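Local coordinates for protein fructuronate-tagaturonate epimerase UxaE from Cohnella laeviribosi in complex with 1 glycerol (Cohnella laeviribosi, PDB 6IL9) that catalyses the epimerisation that interconverts fructuronate and tagaturonate, probably using the zinc ion bound in its TIM-barrel domain, at residues A[381-384]-A[385-388]; A[391-394]-A[395-399]; A[466-469]-A[470-473]. One frame throughout, in Å; residues are numbered along the deposited sequence.

Contact 1 (A[381-384]-A[385-388])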
loop_
_atom_site.group_PDB
_atom_site.type_symbol
_atom_site.label_atom_id
_atom_site.label_comp_id
_atom_site.label_asym_id
_atom_site.label_seq_id
_atom_site.Cartn_x
_atom_site.Cartn_y
_atom_site.Cartn_z
ATOM N N LYS A 381 -3.531 23.848 -5.972
ATOM C CA LYS A 381 -3.245 25.050 -5.190
ATOM C C LYS A 381 -2.176 25.934 -5.823
ATOM O O LYS A 381 -2.231 27.160 -5.678
ATOM C CB LYS A 381 -2.788 24.672 -3.778
ATOM C CG LYS A 381 -3.893 24.131 -2.888
ATOM C CD LYS A 381 -3.356 23.707 -1.533
ATOM C CE LYS A 381 -4.457 23.110 -0.667
ATOM N NZ LYS A 381 -5.330 24.158 -0.088
ATOM N N THR A 382 -1.188 25.344 -6.495
ATOM C CA THR A 382 -0.000 26.081 -6.910
ATOM C C THR A 382 0.206 26.140 -8.415
ATOM O O THR A 382 1.004 26.965 -8.880
ATOM C CB THR A 382 1.258 25.467 -6.278
ATOM O OG1 THR A 382 1.462 24.159 -6.823
ATOM C CG2 THR A 382 1.106 25.369 -4.774
ATOM N N ASN A 383 -0.489 25.310 -9.185
ATOM C CA ASN A 383 -0.346 25.279 -10.640
ATOM C C ASN A 383 -1.723 25.059 -11.248
ATOM O O ASN A 383 -1.977 24.044 -11.904
ATOM C CB ASN A 383 0.642 24.191 -11.068
ATOM C CG ASN A 383 1.096 24.338 -12.516
ATOM O OD1 ASN A 383 2.094 23.754 -12.926
ATOM N ND2 ASN A 383 0.359 25.103 -13.297
ATOM N N PRO A 384 -2.642 26.015 -11.058
ATOM C CA PRO A 384 -4.037 25.784 -11.483
ATOM C C PRO A 384 -4.183 25.482 -12.961
ATOM O O PRO A 384 -5.053 24.683 -13.337
ATOM C CB PRO A 384 -4.746 27.093 -11.097
ATOM C CG PRO A 384 -3.652 28.113 -10.952
ATOM C CD PRO A 384 -2.451 27.351 -10.466
ATOM N N GLY A 385 -3.354 26.089 -13.817
ATOM C CA GLY A 385 -3.425 25.776 -15.234
ATOM C C GLY A 385 -3.165 24.311 -15.520
ATOM O O GLY A 385 -3.819 23.710 -16.382
ATOM N N LEU A 386 -2.204 23.717 -14.805
ATOM C CA LEU A 386 -1.937 22.292 -14.968
ATOM C C LEU A 386 -3.078 21.460 -14.400
ATOM O O LEU A 386 -3.495 20.473 -15.015
ATOM C CB LEU A 386 -0.611 21.913 -14.295
ATOM C CG LEU A 386 -0.238 20.428 -14.336
ATOM C CD1 LEU A 386 -0.132 19.924 -15.773
ATOM C CD2 LEU A 386 1.069 20.161 -13.573
ATOM N N TYR A 387 -3.602 21.851 -13.236
ATOM C CA TYR A 387 -4.722 21.110 -12.662
ATOM C C TYR A 387 -5.897 21.052 -13.642
ATOM O O TYR A 387 -6.486 19.982 -13.862
ATOM C CB TYR A 387 -5.176 21.711 -11.323
ATOM C CG TYR A 387 -6.347 20.900 -10.830
ATOM C CD1 TYR A 387 -6.138 19.723 -10.112
ATOM C CD2 TYR A 387 -7.655 21.243 -11.173
ATOM C CE1 TYR A 387 -7.202 18.933 -9.716
ATOM C CE2 TYR A 387 -8.725 20.449 -10.791
ATOM C CZ TYR A 387 -8.489 19.297 -10.058
ATOM O OH TYR A 387 -9.559 18.519 -9.688
ATOM N N ARG A 388 -6.266 22.195 -14.223
ATOM C CA ARG A 388 -7.398 22.223 -15.155
ATOM C C ARG A 388 -7.181 21.269 -16.320
ATOM O O ARG A 388 -8.096 20.532 -16.713
ATOM C CB ARG A 388 -7.630 23.638 -15.687
ATOM C CG ARG A 388 -8.061 24.643 -14.652
ATOM C CD ARG A 388 -8.371 26.016 -15.292
ATOM N NE ARG A 388 -8.728 26.975 -14.255
ATOM C CZ ARG A 388 -9.960 27.154 -13.788
ATOM N NH1 ARG A 388 -10.983 26.460 -14.283
ATOM N NH2 ARG A 388 -10.165 28.024 -12.820
#
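Asn383 lays its side chain against Leu386 at a one-residue junction between two helices: helix 369-382, which follows the last strand of the TIM barrel, has just ended, and Asn383 is the N-cap of helix 384-402. Its backbone leaves helical angles here, so a single residue turns the chain from one helix into the next. With chi1 at -166°, CG stands beside the carbonyl carbon, which swings the amide over the start of the new helix, and Asn383 CG comes 3.5 Å from Leu386 CB. An asparagine, short and polar, suits a partly exposed turn, and it also touches Glu460 and Thr464 of helix 458-467. The carbonyl of Asn383 opens the helical bonding. Tyr387 N donates to Asn383 O over 3.0 Å with an N-H...O angle of 164°, whereas the bond from Leu386 N to the same oxygen is weak.

Pro384 follows as the first helical residue. This place suits proline because its nitrogen, having no hydrogen, gives up no bond in the first turn, and the ring already holds phi near its helical value. The ring packs on Asp422 and Leu425 of the loop after the helix. Gly385, with no side chain, stays exposed next to it. The buried Leu386 packs on Val379 of helix 369-382 and on Glu460 of helix 458-467, and Tyr387 lies against Val376, Val379 and Ala380 of the former; Tyr387 OH goes on to bond His391 ND1. Arg388 extends away at a wide angle to Tyr387, and its guanidinium forms a salt bridge with Asp422 and bonds to the carbonyls of Leu417 and Val420. At its backbone, Arg388 N donates to Pro384 O over 2.9 Å, while Arg388 CG grazes Pro384 O at 3.3 Å.

Contact 2 (A[391-394]-A[395-399])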
loop_
_atom_site.group_PDB
_atom_site.type_symbol
_atom_site.label_atom_id
_atom_site.label_comp_id
_atom_site.label_asym_id
_atom_site.label_seq_id
_atom_site.Cartn_x
_atom_site.Cartn_y
_atom_site.Cartn_z
ATOM N N HIS A 391 -7.537 17.673 -14.925
ATOM C CA HIS A 391 -8.916 17.363 -14.556
ATOM C C HIS A 391 -9.763 17.126 -15.802
ATOM O O HIS A 391 -10.515 16.146 -15.884
ATOM C CB HIS A 391 -9.453 18.515 -13.693
ATOM C CG HIS A 391 -10.894 18.402 -13.280
ATOM N ND1 HIS A 391 -11.284 18.435 -11.955
ATOM C CD2 HIS A 391 -12.039 18.337 -14.006
ATOM C CE1 HIS A 391 -12.602 18.373 -11.882
ATOM N NE2 HIS A 391 -13.085 18.306 -13.112
ATOM N N GLN A 392 -9.605 17.986 -16.812
ATOM C CA GLN A 392 -10.377 17.830 -18.043
ATOM C C GLN A 392 -10.017 16.534 -18.763
ATOM O O GLN A 392 -10.897 15.840 -19.288
ATOM C CB GLN A 392 -10.155 19.039 -18.955
ATOM C CG GLN A 392 -11.156 19.131 -20.103
ATOM C CD GLN A 392 -12.602 19.156 -19.630
ATOM O OE1 GLN A 392 -12.982 19.967 -18.777
ATOM N NE2 GLN A 392 -13.422 18.268 -20.191
ATOM N N TYR A 393 -8.726 16.187 -18.783
ATOM C CA TYR A 393 -8.291 14.937 -19.392
ATOM C C TYR A 393 -8.879 13.741 -18.660
ATOM O O TYR A 393 -9.344 12.782 -19.289
ATOM C CB TYR A 393 -6.763 14.873 -19.392
ATOM C CG TYR A 393 -6.136 13.795 -20.250
ATOM C CD1 TYR A 393 -5.856 12.538 -19.730
ATOM C CD2 TYR A 393 -5.762 14.057 -21.562
ATOM C CE1 TYR A 393 -5.266 11.558 -20.496
ATOM C CE2 TYR A 393 -5.165 13.082 -22.334
ATOM C CZ TYR A 393 -4.919 11.841 -21.806
ATOM O OH TYR A 393 -4.318 10.871 -22.578
ATOM N N ALA A 394 -8.871 13.787 -17.325
ATOM C CA ALA A 394 -9.486 12.723 -16.541
ATOM C C ALA A 394 -10.959 12.557 -16.898
ATOM O O ALA A 394 -11.442 11.431 -17.042
ATOM C CB ALA A 394 -9.317 13.023 -15.053
ATOM N N LEU A 395 -11.691 13.669 -17.029
ATOM C CA LEU A 395 -13.090 13.598 -17.445
ATOM C C LEU A 395 -13.218 12.913 -18.791
ATOM O O LEU A 395 -14.104 12.076 -18.991
ATOM C CB LEU A 395 -13.688 14.999 -17.529
ATOM C CG LEU A 395 -14.123 15.696 -16.244
ATOM C CD1 LEU A 395 -14.447 17.163 -16.530
ATOM C CD2 LEU A 395 -15.321 14.988 -15.630
ATOM N N GLU A 396 -12.331 13.252 -19.725
ATOM C CA GLU A 396 -12.439 12.729 -21.078
ATOM C C GLU A 396 -12.121 11.244 -21.162
ATOM O O GLU A 396 -12.582 10.578 -22.097
ATOM C CB GLU A 396 -11.515 13.522 -22.003
ATOM C CG GLU A 396 -12.034 14.917 -22.299
ATOM C CD GLU A 396 -11.000 15.803 -22.977
ATOM O OE1 GLU A 396 -9.885 15.314 -23.281
ATOM O OE2 GLU A 396 -11.308 16.994 -23.192
ATOM N N HIS A 397 -11.348 10.707 -20.218
ATOM C CA HIS A 397 -10.885 9.326 -20.283
ATOM C C HIS A 397 -11.340 8.489 -19.095
ATOM O O HIS A 397 -10.847 7.376 -18.907
ATOM C CB HIS A 397 -9.358 9.291 -20.397
ATOM C CG HIS A 397 -8.842 9.935 -21.645
ATOM N ND1 HIS A 397 -8.827 9.282 -22.859
ATOM C CD2 HIS A 397 -8.341 11.172 -21.873
ATOM C CE1 HIS A 397 -8.333 10.090 -23.782
ATOM N NE2 HIS A 397 -8.030 11.241 -23.211
ATOM N N PHE A 398 -12.299 8.990 -18.313
ATOM C CA PHE A 398 -12.691 8.329 -17.072
ATOM C C PHE A 398 -13.138 6.887 -17.307
ATOM O O PHE A 398 -12.802 5.986 -16.524
ATOM C CB PHE A 398 -13.800 9.151 -16.426
ATOM C CG PHE A 398 -14.263 8.637 -15.105
ATOM C CD1 PHE A 398 -13.408 8.593 -14.023
ATOM C CD2 PHE A 398 -15.576 8.238 -14.935
ATOM C CE1 PHE A 398 -13.851 8.149 -12.792
ATOM C CE2 PHE A 398 -16.019 7.783 -13.706
ATOM C CZ PHE A 398 -15.158 7.737 -12.643
ATOM N N GLU A 399 -13.893 6.649 -18.383
ATOM C CA GLU A 399 -14.424 5.313 -18.636
ATOM C C GLU A 399 -13.314 4.269 -18.746
ATOM O O GLU A 399 -13.500 3.122 -18.326
ATOM C CB GLU A 399 -15.275 5.332 -19.908
ATOM C CG GLU A 399 -16.525 4.472 -19.852
ATOM C CD GLU A 399 -17.032 4.075 -21.240
ATOM O OE1 GLU A 399 -16.766 4.816 -22.211
ATOM O OE2 GLU A 399 -17.693 3.017 -21.358
#
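His397 reaches back one helical turn to lie over the ring of Tyr393, an i to i+4 aromatic pair within helix 384-402. From CB, 3.7 Å from Tyr393 O, the side chain runs to CG beside the same carbonyl; with chi1 at -63°, CG points away from its own carbonyl, back toward the preceding turn, where Tyr393 lies. CD2 touches both parts of that residue: His397 CD2 is 3.2 Å from Tyr393 O and sits over the centre of the phenol face, 3.4 Å from Tyr393 CE1. NE2 continues across the ring to 3.5 Å from Tyr393 CZ. On the far branch, ND1 bonds Glu400. The planes are inclined at 39°, an oblique meeting of rings. At its backbone, His397 N shares its hydrogen between Ala394 O and, weakly, Tyr393 O.

On another side of the helix, the apolar Leu395 sets CD1 at the edge of the His391 ring, 3.7 Å from His391 CD2. The helix is packed on two sides: His391, Ala394, Leu395 and Phe398 all press on Leu437 of helix 432-440, while Tyr393 and His397 meet Leu445 and Leu444 of helix 442-446.

Contact 3 (A[466-469]-A[470-473]); sequences SERE and EDYE
Arg468 grips Asp471 side-on, in a salt bridge formed three residues along the chain where helix 458-467 gives way to helix 469-487. Both bonds end on one carboxylate oxygen: Arg468 NH2 donates to Asp471 OD2 over 3.1 Å and Arg468 NE to the same atom over 3.3 Å. The oxygen lies in the guanidinium plane, at its edge; NH2 meets OD2 nearly along its C-O axis, NE from above the carboxylate plane. The arginine chain reaches so near a neighbour by bending at chi2 (-55°) and again at chi3 (-66°). Arg468 occupies the N-cap position, and its carbonyl takes the first turn's bond, Tyr472 N to Arg468 O at 2.9 Å. A negative Asp471 near this helix start probably interacts favourably with the helix dipole.

On another side of the same turn, Glu469 and Glu473 lie alongside each other, pointing the same way, with Glu473 OE2 3.5 Å from Glu469 CG. Their charges come as near as 4.1 Å between Glu469 OE1 and Glu473 OE2, a like-charge approach that is probably eased by Lys35, which forms a salt bridge with Glu469 OE2. A water lies between the two carboxylates, 3.0 Å from Glu469 OE1 and 2.7 Å from Glu473 OE1. Also in the next shell, Tyr19 bonds Glu469 OE1, and Gln109 bonds Glu473 OE1. A second water accepts from Glu470 N and, weakly, links it to Glu467 O of the preceding helix.

The junction thereby rests on several parts of the fold. Lys35 and Tyr19 come from strands 29-36 and 17-26 of the N-terminal antiparallel sheet and Gln109 from helix 104-111, while Arg468, Asp471 and the buried Tyr472, its OH bonded to Asn371 O, pack on helix 369-382.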
loop_
_atom_site.group_PDB
_atom_site.type_symbol
_atom_site.label_atom_id
_atom_site.label_comp_id
_atom_site.label_asym_id
_atom_site.label_seq_id
_atom_site.Cartn_x
_atom_site.Cartn_y
_atom_site.Cartn_z
ATOM N N SER A 466 8.305 19.036 -7.063
ATOM C CA SER A 466 9.637 19.314 -6.536
ATOM C C SER A 466 9.738 20.750 -6.022
ATOM O O SER A 466 10.286 20.991 -4.940
ATOM C CB SER A 466 10.685 19.044 -7.615
ATOM O OG SER A 466 11.985 19.321 -7.132
ATOM N N GLU A 467 9.199 21.715 -6.777
ATOM C CA GLU A 467 9.196 23.099 -6.317
ATOM C C GLU A 467 8.413 23.256 -5.022
ATOM O O GLU A 467 8.729 24.133 -4.212
ATOM C CB GLU A 467 8.616 24.014 -7.403
ATOM C CG GLU A 467 9.477 24.114 -8.652
ATOM C CD GLU A 467 8.711 24.610 -9.877
ATOM O OE1 GLU A 467 9.318 24.662 -10.971
ATOM O OE2 GLU A 467 7.505 24.942 -9.756
ATOM N N ARG A 468 7.395 22.426 -4.805
ATOM C CA ARG A 468 6.528 22.525 -3.634
ATOM C C ARG A 468 6.737 21.343 -2.691
ATOM O O ARG A 468 5.805 20.874 -2.036
ATOM C CB ARG A 468 5.060 22.614 -4.046
ATOM C CG ARG A 468 4.773 23.531 -5.230
ATOM C CD ARG A 468 5.300 24.926 -5.017
ATOM N NE ARG A 468 4.605 25.598 -3.931
ATOM C CZ ARG A 468 4.286 26.889 -3.940
ATOM N NH1 ARG A 468 4.594 27.641 -4.988
ATOM N NH2 ARG A 468 3.656 27.424 -2.901
ATOM N N GLU A 469 7.977 20.863 -2.615
ATOM C CA GLU A 469 8.300 19.709 -1.782
ATOM C C GLU A 469 7.887 19.924 -0.327
ATOM O O GLU A 469 7.338 19.012 0.312
ATOM C CB GLU A 469 9.800 19.422 -1.893
ATOM C CG GLU A 469 10.344 18.376 -0.948
ATOM C CD GLU A 469 11.815 18.088 -1.223
ATOM O OE1 GLU A 469 12.622 18.088 -0.264
ATOM O OE2 GLU A 469 12.154 17.866 -2.413
ATOM N N GLU A 470 8.135 21.120 0.216
ATOM C CA GLU A 470 7.777 21.360 1.609
ATOM C C GLU A 470 6.265 21.382 1.792
ATOM O O GLU A 470 5.751 20.871 2.793
ATOM C CB GLU A 470 8.395 22.667 2.107
ATOM C CG GLU A 470 9.672 22.468 2.901
ATOM C CD GLU A 470 10.152 23.752 3.561
ATOM O OE1 GLU A 470 11.059 23.668 4.417
ATOM O OE2 GLU A 470 9.625 24.840 3.224
ATOM N N ASP A 471 5.534 21.957 0.831
ATOM C CA ASP A 471 4.075 21.956 0.912
ATOM C C ASP A 471 3.525 20.541 0.844
ATOM O O ASP A 471 2.587 20.206 1.571
ATOM C CB ASP A 471 3.458 22.790 -0.216
ATOM C CG ASP A 471 3.660 24.284 -0.035
ATOM O OD1 ASP A 471 4.145 24.720 1.028
ATOM O OD2 ASP A 471 3.315 25.032 -0.974
ATOM N N TYR A 472 4.070 19.711 -0.054
ATOM C CA TYR A 472 3.578 18.341 -0.190
ATOM C C TYR A 472 3.805 17.555 1.094
ATOM O O TYR A 472 2.919 16.822 1.557
ATOM C CB TYR A 472 4.263 17.652 -1.383
ATOM C CG TYR A 472 3.781 16.223 -1.672
ATOM C CD1 TYR A 472 2.422 15.914 -1.709
ATOM C CD2 TYR A 472 4.688 15.198 -1.924
ATOM C CE1 TYR A 472 1.988 14.621 -1.978
ATOM C CE2 TYR A 472 4.258 13.895 -2.196
ATOM C CZ TYR A 472 2.900 13.619 -2.231
ATOM O OH TYR A 472 2.435 12.341 -2.500
ATOM N N GLU A 473 4.985 17.706 1.701
ATOM C CA GLU A 473 5.259 16.947 2.913
ATOM C C GLU A 473 4.418 17.432 4.082
ATOM O O GLU A 473 3.986 16.617 4.906
ATOM C CB GLU A 473 6.750 17.002 3.212
ATOM C CG GLU A 473 7.487 16.282 2.116
ATOM C CD GLU A 473 8.974 16.371 2.210
ATOM O OE1 GLU A 473 9.491 17.027 3.142
ATOM O OE2 GLU A 473 9.626 15.772 1.326
HETATM O O HOH W 1 9.478 23.428 -1.069
HETATM O O HOH W 2 11.867 15.428 0.407
HETATM O O HOH W 3 11.945 17.995 2.662
#

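How the contacts relate
Read from the N terminus, the three contacts follow in series, none nesting in or crossing another, and each closes only a turn of backbone. Contact 1 joins helix 369-382 to helix 384-402; contact 2 comes soon after, on the same helix 384-402, with its centre about 16 Å from that of contact 1. The chain then runs through helices 432-440 and 442-446, against which the 391-398 part of this helix packs, before contact 3 links helix 458-467 to helix 469-487. Contacts 1 and 3 meet directly, Thr382 CG2 packing 3.6 Å from Arg468 NE, so two helix junctions lie together in space. Contact 2 stays apart from contact 3, nearest atoms about 16 Å away.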